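Local coordinates for protein crossover junction endodeoxyribonuclease Hjc (Sulfolobus solfataricus, PDB 4TKD) that resolves Holliday junctions during genetic recombination, a magnesium-dependent endonuclease that cuts four-way DNA with paired nicks in opposing strands, at residues C[62-67]-C[87-92]; C[50-55]-C[127-132]; C[73-78]-C[83-88]. All blocks are in the same frame, centred on the assembly; numbering follows the deposited sequence.

Contact 1: C[62-67]-C[87-92]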
ATOM      1  N   GLY C  62      10.892   9.689 -25.436  1.00 65.77           N
ATOM      2  CA  GLY C  62      11.488   8.851 -24.400  1.00 65.08           C
ATOM      3  C   GLY C  62      10.697   8.656 -23.120  1.00 67.82           C
ATOM      4  O   GLY C  62      10.526   7.516 -22.677  1.00 68.34           O
ATOM      5  N   LYS C  63      10.247   9.768 -22.492  1.00 62.23           N
ATOM      6  CA  LYS C  63       9.538   9.819 -21.200  1.00 60.74           C
ATOM      7  C   LYS C  63       7.996   9.694 -21.277  1.00 61.25           C
ATOM      8  O   LYS C  63       7.442   9.431 -22.345  1.00 61.96           O
ATOM      9  CB  LYS C  63       9.906  11.126 -20.471  1.00 63.52           C
ATOM     10  CG  LYS C  63      11.310  11.155 -19.895  1.00 76.18           C
ATOM     11  CD  LYS C  63      11.550  12.438 -19.108  1.00 82.01           C
ATOM     12  CE  LYS C  63      12.923  12.486 -18.479  1.00 87.24           C
ATOM     13  NZ  LYS C  63      13.075  11.505 -17.373  1.00 90.56           N
ATOM     14  N   ILE C  64       7.322   9.850 -20.112  1.00 53.75           N
ATOM     15  CA  ILE C  64       5.865   9.873 -19.944  1.00 52.17           C
ATOM     16  C   ILE C  64       5.542  10.978 -18.939  1.00 52.29           C
ATOM     17  O   ILE C  64       5.964  10.900 -17.791  1.00 51.63           O
ATOM     18  CB  ILE C  64       5.205   8.515 -19.548  1.00 55.43           C
ATOM     19  CG1 ILE C  64       5.583   7.372 -20.507  1.00 55.35           C
ATOM     20  CG2 ILE C  64       3.684   8.675 -19.478  1.00 56.38           C
ATOM     21  CD1 ILE C  64       5.457   5.968 -19.926  1.00 63.45           C
ATOM     22  N   TYR C  65       4.822  12.005 -19.384  1.00 46.67           N
ATOM     23  CA  TYR C  65       4.452  13.160 -18.575  1.00 45.70           C
ATOM     24  C   TYR C  65       2.958  13.174 -18.149  1.00 43.82           C
ATOM     25  O   TYR C  65       2.043  12.992 -18.967  1.00 42.25           O
ATOM     26  CB  TYR C  65       4.787  14.465 -19.321  1.00 48.58           C
ATOM     27  CG  TYR C  65       6.238  14.890 -19.258  1.00 53.13           C
ATOM     28  CD1 TYR C  65       7.154  14.467 -20.218  1.00 55.70           C
ATOM     29  CD2 TYR C  65       6.682  15.778 -18.285  1.00 54.87           C
ATOM     30  CE1 TYR C  65       8.490  14.868 -20.175  1.00 57.01           C
ATOM     31  CE2 TYR C  65       8.012  16.203 -18.240  1.00 56.47           C
ATOM     32  CZ  TYR C  65       8.914  15.741 -19.185  1.00 67.27           C
ATOM     33  OH  TYR C  65      10.228  16.158 -19.135  1.00 72.52           O
ATOM     34  N   VAL C  66       2.731  13.385 -16.851  1.00 35.02           N
ATOM     35  CA  VAL C  66       1.397  13.538 -16.282  1.00 32.06           C
ATOM     36  C   VAL C  66       1.373  14.928 -15.625  1.00 33.80           C
ATOM     37  O   VAL C  66       2.131  15.175 -14.698  1.00 33.17           O
ATOM     38  CB  VAL C  66       0.986  12.402 -15.300  1.00 34.78           C
ATOM     39  CG1 VAL C  66      -0.488  12.516 -14.941  1.00 34.33           C
ATOM     40  CG2 VAL C  66       1.287  11.017 -15.875  1.00 34.06           C
ATOM     41  N   ARG C  67       0.545  15.844 -16.146  1.00 30.46           N
ATOM     42  CA  ARG C  67       0.394  17.206 -15.628  1.00 31.62           C
ATOM     43  C   ARG C  67      -0.070  17.182 -14.170  1.00 33.59           C
ATOM     44  O   ARG C  67      -0.899  16.355 -13.800  1.00 31.10           O
ATOM     45  CB  ARG C  67      -0.588  18.033 -16.497  1.00 35.41           C
ATOM     46  CG  ARG C  67       0.075  18.983 -17.502  1.00 50.71           C
ATOM     47  CD  ARG C  67       0.278  20.391 -16.938  1.00 74.31           C
ATOM     48  NE  ARG C  67       0.841  21.295 -17.937  1.00 85.01           N
ATOM     49  CZ  ARG C  67       0.191  22.322 -18.481  1.00 91.43           C
ATOM     50  NH1 ARG C  67      -1.048  22.614 -18.098  1.00 63.78           N
ATOM     51  NH2 ARG C  67       0.782  23.078 -19.397  1.00 80.34           N
ATOM     52  N   LEU C  87      -0.006   3.599 -14.591  1.00 34.32           N
ATOM     53  CA  LEU C  87       0.035   4.307 -15.855  1.00 34.94           C
ATOM     54  C   LEU C  87       0.096   3.222 -16.929  1.00 40.06           C
ATOM     55  O   LEU C  87       0.980   2.355 -16.896  1.00 38.90           O
ATOM     56  CB  LEU C  87       1.264   5.222 -15.897  1.00 35.12           C
ATOM     57  CG  LEU C  87       1.282   6.513 -16.729  1.00 41.37           C
ATOM     58  CD1 LEU C  87       0.101   7.435 -16.419  1.00 42.80           C
ATOM     59  CD2 LEU C  87       2.528   7.302 -16.414  1.00 43.51           C
ATOM     60  N   GLY C  88      -0.907   3.228 -17.811  1.00 39.54           N
ATOM     61  CA  GLY C  88      -0.996   2.293 -18.924  1.00 39.93           C
ATOM     62  C   GLY C  88      -0.295   2.924 -20.099  1.00 47.18           C
ATOM     63  O   GLY C  88      -0.716   3.987 -20.561  1.00 47.61           O
ATOM     64  N   VAL C  89       0.807   2.325 -20.550  1.00 45.88           N
ATOM     65  CA  VAL C  89       1.578   2.896 -21.653  1.00 47.10           C
ATOM     66  C   VAL C  89       0.856   2.700 -23.012  1.00 54.14           C
ATOM     67  O   VAL C  89       0.633   1.565 -23.441  1.00 54.63           O
ATOM     68  CB  VAL C  89       3.078   2.466 -21.666  1.00 51.05           C
ATOM     69  CG1 VAL C  89       3.885   3.363 -22.587  1.00 50.65           C
ATOM     70  CG2 VAL C  89       3.689   2.467 -20.257  1.00 51.05           C
ATOM     71  N   LYS C  90       0.453   3.825 -23.645  1.00 52.33           N
ATOM     72  CA  LYS C  90      -0.228   3.903 -24.955  1.00 53.04           C
ATOM     73  C   LYS C  90       0.812   3.641 -26.080  1.00 58.30           C
ATOM     74  O   LYS C  90       1.297   4.575 -26.744  1.00 56.31           O
ATOM     75  CB  LYS C  90      -0.847   5.307 -25.130  1.00 55.35           C
ATOM     76  CG  LYS C  90      -2.351   5.420 -25.014  1.00 57.04           C
ATOM     77  CD  LYS C  90      -2.755   6.845 -25.373  1.00 60.12           C
ATOM     78  CE  LYS C  90      -4.197   6.971 -25.813  1.00 72.48           C
ATOM     79  NZ  LYS C  90      -5.111   7.287 -24.680  1.00 78.71           N
ATOM     80  N   LYS C  91       1.191   2.362 -26.243  1.00 56.92           N
ATOM     81  CA  LYS C  91       2.176   1.923 -27.238  1.00 57.22           C
ATOM     82  C   LYS C  91       1.794   0.555 -27.838  1.00 64.16           C
ATOM     83  O   LYS C  91       1.087  -0.212 -27.172  1.00 64.05           O
ATOM     84  CB  LYS C  91       3.607   1.917 -26.648  1.00 59.03           C
ATOM     85  CG  LYS C  91       3.856   0.896 -25.549  1.00 66.72           C
ATOM     86  CD  LYS C  91       5.317   0.859 -25.144  1.00 77.74           C
ATOM     87  CE  LYS C  91       5.984  -0.445 -25.511  1.00 89.74           C
ATOM     88  NZ  LYS C  91       5.538  -1.577 -24.650  1.00 96.08           N
ATOM     89  N   PRO C  92       2.237   0.207 -29.075  1.00 62.42           N
ATOM     90  CA  PRO C  92       1.880  -1.114 -29.608  1.00 62.18           C
ATOM     91  C   PRO C  92       2.683  -2.222 -28.940  1.00 65.70           C
ATOM     92  O   PRO C  92       3.682  -1.962 -28.267  1.00 65.31           O
ATOM     93  CB  PRO C  92       2.162  -0.993 -31.112  1.00 64.07           C
ATOM     94  CG  PRO C  92       3.177   0.081 -31.238  1.00 68.71           C
ATOM     95  CD  PRO C  92       3.110   0.954 -30.011  1.00 64.40           C
TER

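Contact 2: C[50-55]-C[127-132]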
ATOM      1  N   VAL C  50     -11.262  -5.987  -5.161  1.00 33.42           N
ATOM      2  CA  VAL C  50      -9.956  -5.518  -5.643  1.00 33.67           C
ATOM      3  C   VAL C  50     -10.167  -4.406  -6.682  1.00 35.80           C
ATOM      4  O   VAL C  50     -10.839  -4.621  -7.693  1.00 33.16           O
ATOM      5  CB  VAL C  50      -9.027  -6.653  -6.175  1.00 37.55           C
ATOM      6  CG1 VAL C  50      -7.737  -6.103  -6.788  1.00 36.99           C
ATOM      7  CG2 VAL C  50      -8.755  -7.702  -5.098  1.00 37.33           C
ATOM      8  N   ILE C  51      -9.566  -3.223  -6.419  1.00 31.13           N
ATOM      9  CA  ILE C  51      -9.691  -2.028  -7.249  1.00 29.14           C
ATOM     10  C   ILE C  51      -8.379  -1.748  -7.960  1.00 30.31           C
ATOM     11  O   ILE C  51      -7.347  -1.556  -7.320  1.00 28.44           O
ATOM     12  CB  ILE C  51     -10.195  -0.798  -6.426  1.00 32.17           C
ATOM     13  CG1 ILE C  51     -11.504  -1.126  -5.640  1.00 31.96           C
ATOM     14  CG2 ILE C  51     -10.399   0.436  -7.343  1.00 33.83           C
ATOM     15  CD1 ILE C  51     -11.767  -0.272  -4.405  1.00 33.62           C
ATOM     16  N   ILE C  52      -8.436  -1.723  -9.299  1.00 26.29           N
ATOM     17  CA  ILE C  52      -7.301  -1.420 -10.178  1.00 26.04           C
ATOM     18  C   ILE C  52      -7.720  -0.241 -11.014  1.00 28.39           C
ATOM     19  O   ILE C  52      -8.834  -0.218 -11.549  1.00 26.63           O
ATOM     20  CB  ILE C  52      -6.874  -2.628 -11.050  1.00 28.66           C
ATOM     21  CG1 ILE C  52      -6.333  -3.773 -10.174  1.00 27.01           C
ATOM     22  CG2 ILE C  52      -5.922  -2.207 -12.238  1.00 29.83           C
ATOM     23  CD1 ILE C  52      -6.303  -5.027 -10.842  1.00 34.08           C
ATOM     24  N   LEU C  53      -6.852   0.751 -11.068  1.00 24.81           N
ATOM     25  CA  LEU C  53      -7.085   2.024 -11.737  1.00 24.29           C
ATOM     26  C   LEU C  53      -5.971   2.250 -12.742  1.00 28.09           C
ATOM     27  O   LEU C  53      -4.805   2.170 -12.381  1.00 25.66           O
ATOM     28  CB  LEU C  53      -7.125   3.181 -10.691  1.00 23.40           C
ATOM     29  CG  LEU C  53      -8.070   2.986  -9.497  1.00 26.32           C
ATOM     30  CD1 LEU C  53      -7.798   3.981  -8.422  1.00 24.15           C
ATOM     31  CD2 LEU C  53      -9.514   3.052  -9.930  1.00 26.06           C
ATOM     32  N   ILE C  54      -6.330   2.540 -13.989  1.00 26.03           N
ATOM     33  CA  ILE C  54      -5.331   2.735 -15.040  1.00 26.23           C
ATOM     34  C   ILE C  54      -5.518   4.063 -15.754  1.00 32.69           C
ATOM     35  O   ILE C  54      -6.603   4.340 -16.262  1.00 34.33           O
ATOM     36  CB  ILE C  54      -5.358   1.512 -16.028  1.00 29.40           C
ATOM     37  CG1 ILE C  54      -5.036   0.181 -15.298  1.00 29.97           C
ATOM     38  CG2 ILE C  54      -4.394   1.718 -17.206  1.00 30.43           C
ATOM     39  CD1 ILE C  54      -5.643  -1.041 -15.920  1.00 40.64           C
ATOM     40  N   GLU C  55      -4.451   4.868 -15.809  1.00 30.11           N
ATOM     41  CA  GLU C  55      -4.416   6.130 -16.538  1.00 30.95           C
ATOM     42  C   GLU C  55      -3.591   5.910 -17.811  1.00 39.18           C
ATOM     43  O   GLU C  55      -2.425   5.518 -17.722  1.00 38.31           O
ATOM     44  CB  GLU C  55      -3.843   7.282 -15.680  1.00 31.72           C
ATOM     45  CG  GLU C  55      -4.081   8.668 -16.283  1.00 35.72           C
ATOM     46  CD  GLU C  55      -5.504   9.188 -16.332  1.00 53.42           C
ATOM     47  OE1 GLU C  55      -6.450   8.462 -15.943  1.00 29.81           O
ATOM     48  OE2 GLU C  55      -5.675  10.350 -16.750  1.00 54.66           O
ATOM     49  N   ARG C 127      -1.802 -10.632 -10.979  1.00 36.27           N
ATOM     50  CA  ARG C 127      -1.387 -11.587  -9.963  1.00 35.66           C
ATOM     51  C   ARG C 127      -0.888 -10.842  -8.735  1.00 37.64           C
ATOM     52  O   ARG C 127      -1.384 -11.115  -7.650  1.00 37.41           O
ATOM     53  CB  ARG C 127      -0.349 -12.588 -10.520  1.00 36.78           C
ATOM     54  CG  ARG C 127       0.178 -13.621  -9.481  1.00 45.02           C
ATOM     55  CD  ARG C 127       1.409 -14.378  -9.980  1.00 49.25           C
ATOM     56  NE  ARG C 127       2.590 -13.506 -10.035  1.00 53.29           N
ATOM     57  CZ  ARG C 127       3.111 -13.010 -11.153  1.00 54.84           C
ATOM     58  NH1 ARG C 127       2.585 -13.315 -12.333  1.00 38.93           N
ATOM     59  NH2 ARG C 127       4.168 -12.209 -11.101  1.00 40.79           N
ATOM     60  N   LEU C 128       0.028  -9.863  -8.906  1.00 33.16           N
ATOM     61  CA  LEU C 128       0.547  -9.094  -7.773  1.00 33.66           C
ATOM     62  C   LEU C 128      -0.492  -8.332  -6.986  1.00 37.64           C
ATOM     63  O   LEU C 128      -0.453  -8.405  -5.758  1.00 40.89           O
ATOM     64  CB  LEU C 128       1.736  -8.190  -8.136  1.00 34.17           C
ATOM     65  CG  LEU C 128       3.019  -8.896  -8.577  1.00 38.50           C
ATOM     66  CD1 LEU C 128       4.107  -7.891  -8.863  1.00 38.93           C
ATOM     67  CD2 LEU C 128       3.482  -9.867  -7.560  1.00 39.57           C
ATOM     68  N   VAL C 129      -1.428  -7.627  -7.653  1.00 31.46           N
ATOM     69  CA  VAL C 129      -2.467  -6.880  -6.939  1.00 31.77           C
ATOM     70  C   VAL C 129      -3.438  -7.846  -6.222  1.00 39.40           C
ATOM     71  O   VAL C 129      -3.755  -7.627  -5.044  1.00 39.92           O
ATOM     72  CB  VAL C 129      -3.199  -5.817  -7.819  1.00 35.55           C
ATOM     73  CG1 VAL C 129      -4.267  -5.071  -7.023  1.00 34.97           C
ATOM     74  CG2 VAL C 129      -2.216  -4.824  -8.420  1.00 35.32           C
ATOM     75  N   GLU C 130      -3.897  -8.916  -6.916  1.00 36.78           N
ATOM     76  CA  GLU C 130      -4.796  -9.888  -6.282  1.00 37.71           C
ATOM     77  C   GLU C 130      -4.081 -10.566  -5.098  1.00 41.32           C
ATOM     78  O   GLU C 130      -4.632 -10.598  -4.005  1.00 39.67           O
ATOM     79  CB  GLU C 130      -5.291 -10.945  -7.278  1.00 39.42           C
ATOM     80  CG  GLU C 130      -6.454 -10.513  -8.156  1.00 50.84           C
ATOM     81  CD  GLU C 130      -6.884 -11.542  -9.199  1.00 77.59           C
ATOM     82  OE1 GLU C 130      -6.562 -12.744  -9.035  1.00 64.83           O
ATOM     83  OE2 GLU C 130      -7.542 -11.140 -10.187  1.00 68.02           O
ATOM     84  N   ALA C 131      -2.817 -11.013  -5.296  1.00 39.22           N
ATOM     85  CA  ALA C 131      -2.030 -11.649  -4.231  1.00 39.22           C
ATOM     86  C   ALA C 131      -1.801 -10.714  -3.023  1.00 44.33           C
ATOM     87  O   ALA C 131      -1.733 -11.178  -1.888  1.00 44.09           O
ATOM     88  CB  ALA C 131      -0.720 -12.184  -4.778  1.00 39.35           C
ATOM     89  N   LYS C 132      -1.793  -9.401  -3.268  1.00 41.54           N
ATOM     90  CA  LYS C 132      -1.618  -8.384  -2.235  1.00 41.86           C
ATOM     91  C   LYS C 132      -2.883  -8.085  -1.398  1.00 44.94           C
ATOM     92  O   LYS C 132      -2.766  -8.010  -0.181  1.00 42.85           O
ATOM     93  CB  LYS C 132      -1.028  -7.089  -2.840  1.00 43.69           C
ATOM     94  CG  LYS C 132      -0.836  -5.943  -1.849  1.00 49.61           C
ATOM     95  CD  LYS C 132      -0.259  -4.732  -2.541  1.00 48.25           C
ATOM     96  CE  LYS C 132      -0.663  -3.441  -1.903  1.00 44.27           C
ATOM     97  NZ  LYS C 132      -0.012  -2.298  -2.592  1.00 53.11           N
TER

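Contact 3: C[73-78]-C[83-88]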
ATOM      1  N   GLY C  73      -5.320  14.701  -8.930  1.00 28.90           N
ATOM      2  CA  GLY C  73      -6.688  14.194  -8.917  1.00 29.29           C
ATOM      3  C   GLY C  73      -6.779  12.688  -8.992  1.00 32.80           C
ATOM      4  O   GLY C  73      -7.559  12.104  -8.245  1.00 33.95           O
ATOM      5  N   ILE C  74      -5.959  12.035  -9.853  1.00 28.47           N
ATOM      6  CA  ILE C  74      -5.970  10.571  -9.958  1.00 27.46           C
ATOM      7  C   ILE C  74      -5.361   9.916  -8.714  1.00 29.89           C
ATOM      8  O   ILE C  74      -5.819   8.849  -8.314  1.00 26.20           O
ATOM      9  CB  ILE C  74      -5.507   9.965 -11.320  1.00 30.46           C
ATOM     10  CG1 ILE C  74      -4.047  10.342 -11.648  1.00 32.06           C
ATOM     11  CG2 ILE C  74      -6.486  10.318 -12.441  1.00 28.19           C
ATOM     12  CD1 ILE C  74      -3.362   9.564 -12.723  1.00 43.56           C
ATOM     13  N   ILE C  75      -4.335  10.581  -8.097  1.00 28.22           N
ATOM     14  CA  ILE C  75      -3.657  10.125  -6.875  1.00 27.25           C
ATOM     15  C   ILE C  75      -4.704  10.129  -5.735  1.00 30.90           C
ATOM     16  O   ILE C  75      -4.778   9.194  -4.924  1.00 32.23           O
ATOM     17  CB  ILE C  75      -2.416  11.032  -6.552  1.00 29.30           C
ATOM     18  CG1 ILE C  75      -1.203  10.698  -7.456  1.00 29.33           C
ATOM     19  CG2 ILE C  75      -2.003  10.929  -5.068  1.00 28.05           C
ATOM     20  CD1 ILE C  75      -0.149  11.814  -7.560  1.00 28.53           C
ATOM     21  N   GLU C  76      -5.493  11.190  -5.687  1.00 26.51           N
ATOM     22  CA  GLU C  76      -6.521  11.405  -4.673  1.00 25.51           C
ATOM     23  C   GLU C  76      -7.678  10.380  -4.814  1.00 29.85           C
ATOM     24  O   GLU C  76      -8.139   9.821  -3.813  1.00 30.34           O
ATOM     25  CB  GLU C  76      -7.042  12.852  -4.742  1.00 26.15           C
ATOM     26  CG  GLU C  76      -6.325  13.885  -3.879  1.00 29.34           C
ATOM     27  CD  GLU C  76      -6.163  13.548  -2.409  1.00 39.03           C
ATOM     28  OE1 GLU C  76      -5.116  12.951  -2.090  1.00 29.52           O
ATOM     29  OE2 GLU C  76      -6.963  14.015  -1.571  1.00 39.78           O
ATOM     30  N   PHE C  77      -8.115  10.121  -6.049  1.00 23.54           N
ATOM     31  CA  PHE C  77      -9.156   9.120  -6.352  1.00 22.03           C
ATOM     32  C   PHE C  77      -8.640   7.750  -5.867  1.00 26.44           C
ATOM     33  O   PHE C  77      -9.362   7.064  -5.152  1.00 24.81           O
ATOM     34  CB  PHE C  77      -9.427   9.091  -7.877  1.00 23.29           C
ATOM     35  CG  PHE C  77     -10.619   8.294  -8.353  1.00 23.49           C
ATOM     36  CD1 PHE C  77     -10.534   6.913  -8.520  1.00 23.40           C
ATOM     37  CD2 PHE C  77     -11.825   8.928  -8.652  1.00 26.22           C
ATOM     38  CE1 PHE C  77     -11.635   6.178  -8.963  1.00 25.15           C
ATOM     39  CE2 PHE C  77     -12.933   8.187  -9.077  1.00 29.06           C
ATOM     40  CZ  PHE C  77     -12.826   6.818  -9.244  1.00 26.52           C
ATOM     41  N   ALA C  78      -7.367   7.391  -6.213  1.00 24.18           N
ATOM     42  CA  ALA C  78      -6.698   6.149  -5.798  1.00 23.98           C
ATOM     43  C   ALA C  78      -6.605   5.994  -4.291  1.00 28.63           C
ATOM     44  O   ALA C  78      -6.854   4.902  -3.779  1.00 27.64           O
ATOM     45  CB  ALA C  78      -5.309   6.064  -6.407  1.00 23.06           C
ATOM     46  N   GLY C  83      -7.659   1.894  -4.056  1.00 29.87           N
ATOM     47  CA  GLY C  83      -7.264   1.192  -5.271  1.00 27.90           C
ATOM     48  C   GLY C  83      -5.798   1.312  -5.626  1.00 28.54           C
ATOM     49  O   GLY C  83      -5.077   2.137  -5.065  1.00 27.70           O
ATOM     50  N   SER C  84      -5.341   0.468  -6.561  1.00 25.83           N
ATOM     51  CA  SER C  84      -3.950   0.488  -7.005  1.00 25.67           C
ATOM     52  C   SER C  84      -3.915   1.242  -8.333  1.00 30.05           C
ATOM     53  O   SER C  84      -4.653   0.885  -9.253  1.00 28.59           O
ATOM     54  CB  SER C  84      -3.423  -0.930  -7.151  1.00 28.98           C
ATOM     55  OG  SER C  84      -3.467  -1.614  -5.907  1.00 37.30           O
ATOM     56  N   LEU C  85      -3.115   2.333  -8.393  1.00 26.59           N
ATOM     57  CA  LEU C  85      -2.996   3.224  -9.544  1.00 26.72           C
ATOM     58  C   LEU C  85      -1.792   2.892 -10.416  1.00 31.57           C
ATOM     59  O   LEU C  85      -0.680   2.726  -9.916  1.00 29.51           O
ATOM     60  CB  LEU C  85      -2.998   4.699  -9.111  1.00 26.56           C
ATOM     61  CG  LEU C  85      -2.982   5.784 -10.224  1.00 30.64           C
ATOM     62  CD1 LEU C  85      -4.232   5.725 -11.105  1.00 30.28           C
ATOM     63  CD2 LEU C  85      -2.830   7.169  -9.641  1.00 27.96           C
ATOM     64  N   PHE C  86      -2.027   2.808 -11.730  1.00 28.85           N
ATOM     65  CA  PHE C  86      -1.006   2.497 -12.712  1.00 28.57           C
ATOM     66  C   PHE C  86      -1.141   3.383 -13.926  1.00 35.14           C
ATOM     67  O   PHE C  86      -2.237   3.808 -14.298  1.00 33.48           O
ATOM     68  CB  PHE C  86      -1.121   1.034 -13.182  1.00 29.63           C
ATOM     69  CG  PHE C  86      -1.034   0.005 -12.090  1.00 30.62           C
ATOM     70  CD1 PHE C  86      -2.182  -0.409 -11.408  1.00 31.76           C
ATOM     71  CD2 PHE C  86       0.191  -0.574 -11.754  1.00 32.08           C
ATOM     72  CE1 PHE C  86      -2.099  -1.369 -10.413  1.00 31.67           C
ATOM     73  CE2 PHE C  86       0.272  -1.528 -10.744  1.00 34.12           C
ATOM     74  CZ  PHE C  86      -0.871  -1.917 -10.085  1.00 31.07           C
ATOM     75  N   LEU C  87      -0.006   3.599 -14.591  1.00 34.32           N
ATOM     76  CA  LEU C  87       0.035   4.307 -15.855  1.00 34.94           C
ATOM     77  C   LEU C  87       0.096   3.222 -16.929  1.00 40.06           C
ATOM     78  O   LEU C  87       0.980   2.355 -16.896  1.00 38.90           O
ATOM     79  CB  LEU C  87       1.264   5.222 -15.897  1.00 35.12           C
ATOM     80  CG  LEU C  87       1.282   6.513 -16.729  1.00 41.37           C
ATOM     81  CD1 LEU C  87       0.101   7.435 -16.419  1.00 42.80           C
ATOM     82  CD2 LEU C  87       2.528   7.302 -16.414  1.00 43.51           C
ATOM     83  N   GLY C  88      -0.907   3.228 -17.811  1.00 39.54           N
ATOM     84  CA  GLY C  88      -0.996   2.293 -18.924  1.00 39.93           C
ATOM     85  C   GLY C  88      -0.295   2.924 -20.099  1.00 47.18           C
ATOM     86  O   GLY C  88      -0.716   3.987 -20.561  1.00 47.61           O
TER

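Contact 1: C[62-67]-C[87-92]
I64 and L87 run alongside one another in opposite senses, and their methyl groups, I64 CG2 and L87 CD2, meet at 3.6 Å. Two branches of I64 serve two partners. With CG1 beside the backbone N and anti to the carbonyl carbon (chi1 -54°), the longer arm carries CD1 across to V89, while CG2 stays against L87. I64 CD1 lies 3.9 Å from V89 CG2 and 4.0 Å from V89 CG1, so the end methyl rests against both branches of the valine, the two side chains crossing at a slant. V66 meets L87 differently: the side chains reach toward each other tip to tip, V66 CG2 coming to 3.8 Å from L87 CD1. Because CG of L87 extends away from its own backbone N (chi1 -152°), its forked end is carried out between the two strand residues, CD2 against I64 and also near V66 CG2, CD1 against V66. The same apolar layer borders the active site: L87 also packs on E55, inferred to bind magnesium, and I64 on K57, predicted to stabilise the transition state.

No hydrogen bond joins the segments. Their strands run at 130° with axes 10.0 Å apart, so only side chains bridge them, as in the packing of one sheet on another. Strand 64-66, an outer strand of the small antiparallel sheet, is bonded through I64 and V66 to A113 and Y111 of strand 111-113. It lies against strand 84-90 of the mixed sheet, where I98 of the adjacent strand 97-99 touches both I64 and V89.

Contact 2: C[50-55]-C[127-132]
The close contacts are all apolar, and V129 is their hub. Its CG1 methyl meets V50 CG1 at 3.6 Å and I52 CG1 at 4.0 Å, so a single branch of the helix residue serves two residues of the strand. That branch lies anti to the backbone N (chi1 -180°), placing CG1 between V50 and I52. The two valines meet at an oblique angle. I52 answers with its methylene arm: CG1 stands beside its own backbone N (chi1 -65°), and CG1 rather than the end methyl makes the nearest approach to V129. V50 and I52 both direct their CB atoms toward the helix, whereas I51 between them faces away, as expected for alternate residues of a beta strand.

No hydrogen bond crosses between the segments; each keeps its backbone bonds to other partners. A131 N donates to R127 O at 2.8 Å within the helix, while I52 pairs with A45 of the adjacent strand 43-47.

Charged groups lie at the margins. E130 makes a long, weak ion pair with K47, and R127 forms salt bridges with D124 of its own chain and D124 of a second subunit. At the far end of the strand segment, E55, inferred to be a magnesium ligand, accepts a hydrogen bond from D42 N.

Helix 122-133 thus covers one face of the mixed sheet at the start of strand 50-58, with V129 also resting on S84 and F86 of strand 84-90. On the other face, L53 packs against F77 and A78 of helix 68-81, while a second subunit packs on helix 122-133 through contacts at L128, A131 and K132.

Contact 3: C[73-78]-C[83-88]
L85 and I74 cross at about a right angle, and the CD2 methyl of L85 does most of the touching. It lies 3.9 Å from I74 CD1 and reaches the helix backbone as well, 3.7 Å from I74 O. CG of L85 extends opposite its backbone N, which brings CD2 to I74 and its carbonyl O. I74 holds CG1 between its backbone N and carbonyl carbon (chi1 61°), and both CG1 and CD1 pack on the leucine methyl. One helical turn later A78 brings its short side chain against the base of L85, A78 CB to L85 CB at 3.8 Å. I75 adds a looser edge contact, CG1 to L85 CD2 at 4.5 Å.

Where the chain turns back, G83 N gives a weak hydrogen bond to A78 O (3.1 Å, bent to 129°); the hydroxyl of S81 bonds to these same two atoms.

Helix 68-81 and strand 84-90 run nearly antiparallel, at 150°, as the helix-to-strand half of a beta-alpha-beta crossover from strand 50-58 to strand 84-90 in the PDDEXK-clan nuclease core. I74 also packs on E55, the inferred magnesium ligand, and F100 touches I74, I75 and L85; F86 points to the other face of the sheet, against L125 of helix 122-133.

In the fold
Strand 84-90 ties contacts 1 and 3 together: they share L87 and G88, and the strand meets a second sheet in one and a helix in the other. Contact 2 uses the neighbouring strand 50-58, paired in parallel with 84-90 through probable bonds such as G88 N to E55 O (2.7 Å). Contacts 2 and 3 hold helices 122-133 and 68-81 to opposite faces of the mixed sheet. Contacts 1 and 2 are buried, apolar in their close contacts and about 19 Å apart, centre to centre; contact 3 is partly buried and alone adds a direct, though weak, hydrogen bond across its segments, at a tight turn.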